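Local structure of ribonuclease J (Methanolobus psychrophilus R15, 5HAB) at residues T162-I167 / H185-A190. The protein probably degrades RNA as an exoribonuclease of the metallo-beta-lactamase, beta-CASP family, and is captured here in complex with RNA. The protein carries 1 engineered substitution. Residues are numbered along the deposited sequence; the frame is centred on the assembly and turned at random.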
# COMPACT_ATOMS: atom_id res chain seq x y z
N THR B 162 36.23 23.92 -26.49
CA THR B 162 37.11 24.92 -25.91
C THR B 162 38.51 24.29 -25.84
O THR B 162 38.63 23.07 -25.95
CB THR B 162 36.59 25.35 -24.50
OG1 THR B 162 35.44 26.20 -24.66
CG2 THR B 162 37.62 26.10 -23.68
N LYS B 163 39.55 25.11 -25.72
CA LYS B 163 40.91 24.62 -25.52
C LYS B 163 40.98 23.69 -24.31
O LYS B 163 41.88 22.85 -24.21
CB LYS B 163 41.87 25.80 -25.32
CG LYS B 163 41.84 26.84 -26.44
CD LYS B 163 42.83 27.97 -26.16
CE LYS B 163 43.14 28.79 -27.41
NZ LYS B 163 42.00 29.67 -27.80
N ASP B 164 40.02 23.83 -23.40
CA ASP B 164 40.03 23.14 -22.12
C ASP B 164 38.86 22.17 -21.94
O ASP B 164 38.81 21.43 -20.96
CB ASP B 164 40.02 24.17 -20.98
CG ASP B 164 41.36 24.82 -20.77
OD1 ASP B 164 42.38 24.26 -21.23
OD2 ASP B 164 41.41 25.90 -20.13
N ILE B 165 37.92 22.18 -22.87
CA ILE B 165 36.69 21.42 -22.71
C ILE B 165 36.40 20.58 -23.94
O ILE B 165 36.29 21.12 -25.05
CB ILE B 165 35.49 22.35 -22.42
CG1 ILE B 165 35.70 23.11 -21.11
CG2 ILE B 165 34.19 21.57 -22.42
CD1 ILE B 165 34.61 24.10 -20.83
N THR B 166 36.27 19.26 -23.77
CA THR B 166 35.77 18.43 -24.87
C THR B 166 34.57 17.60 -24.41
O THR B 166 34.47 17.25 -23.24
CB THR B 166 36.84 17.48 -25.44
OG1 THR B 166 37.17 16.48 -24.46
CG2 THR B 166 38.09 18.24 -25.84
N ILE B 167 33.67 17.29 -25.33
CA ILE B 167 32.49 16.50 -25.00
C ILE B 167 32.51 15.15 -25.71
O ILE B 167 32.55 15.09 -26.94
CB ILE B 167 31.22 17.29 -25.34
CG1 ILE B 167 31.05 18.47 -24.39
CG2 ILE B 167 30.00 16.38 -25.31
CD1 ILE B 167 29.88 19.37 -24.75
N HIS B 185 35.31 16.36 -20.67
CA HIS B 185 36.73 16.31 -20.35
C HIS B 185 37.28 17.71 -20.11
O HIS B 185 37.10 18.62 -20.94
CB HIS B 185 37.51 15.61 -21.47
CG HIS B 185 37.08 14.20 -21.72
ND1 HIS B 185 37.58 13.13 -21.01
CD2 HIS B 185 36.19 13.68 -22.60
CE1 HIS B 185 37.03 12.02 -21.44
NE2 HIS B 185 36.18 12.32 -22.41
N THR B 186 37.93 17.85 -18.96
CA THR B 186 38.55 19.08 -18.49
C THR B 186 40.02 18.80 -18.23
O THR B 186 40.41 17.63 -18.11
CB THR B 186 37.89 19.60 -17.19
OG1 THR B 186 38.43 18.87 -16.07
CG2 THR B 186 36.38 19.44 -17.23
N PRO B 187 40.85 19.85 -18.12
CA PRO B 187 42.27 19.64 -17.81
C PRO B 187 42.53 18.89 -16.51
O PRO B 187 43.61 18.33 -16.34
CB PRO B 187 42.84 21.07 -17.73
CG PRO B 187 41.65 21.97 -17.66
CD PRO B 187 40.57 21.27 -18.40
N SER B 188 41.55 18.86 -15.60
CA SER B 188 41.71 18.15 -14.33
C SER B 188 41.02 16.79 -14.31
O SER B 188 41.06 16.09 -13.30
CB SER B 188 41.18 19.00 -13.17
OG SER B 188 42.12 20.00 -12.79
N GLY B 189 40.37 16.43 -15.41
CA GLY B 189 39.65 15.17 -15.47
C GLY B 189 38.24 15.28 -16.01
O GLY B 189 37.85 16.34 -16.50
N ALA B 190 37.46 14.20 -15.91
CA ALA B 190 36.17 14.14 -16.59
C ALA B 190 34.97 14.27 -15.66
O ALA B 190 34.97 13.76 -14.55
CB ALA B 190 36.07 12.83 -17.38
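T166 and H185 face each other as a hydrogen-bonded antiparallel pair at the open end of the beta hairpin formed by strands 166-172 and 179-186, within one of the two mixed sheets of the metallo-beta-lactamase fold. The pair is a compact example of how an antiparallel ladder begins: two reciprocal backbone bonds close a ring. T166 N gives its hydrogen to H185 O at 3.0 Å, and H185 N returns one to T166 O at 2.8 Å; both donors lie in the plane of the carbonyl they address.

More of the surface is buried at T166 and H185, on the face of the sheet that carries both side chains. With chi1 at 68°, T166 OG1 sits between its own backbone N and carbonyl carbon, which turns the hydroxyl across the strand gap to within 3.1 Å of H185 CB. The same oxygen approaches the imidazole obliquely, 3.5 Å from H185 CD2. H185 NE2, the imidazole nitrogen next to CD2, is hydrogen-bonded to E168 OE1, while L217 and R213 of helix 211-220 touch the histidine. The opposite face turns inward, where I165 and T186 both meet V46 of strand 41-46.

Past the pair, toward D164 and P187, the ladder gives way to two CA-H...O contacts, I165 CA to H185 O and T186 CA to D164 O. Beyond them lies the solvent side, where D164 and P187 are exposed; its one close point is D164 O to P187 CD at 3.1 Å, and D164 CB lies 3.9 Å from P187 CD. P187 belongs to the type I turn T186-G189 leading into strand 189-194. T186 OG1 accepts from S188 N, an ST turn, and also donates to G189 O at 2.6 Å, the carbonyl oxygen that also takes T186 N at 2.9 Å.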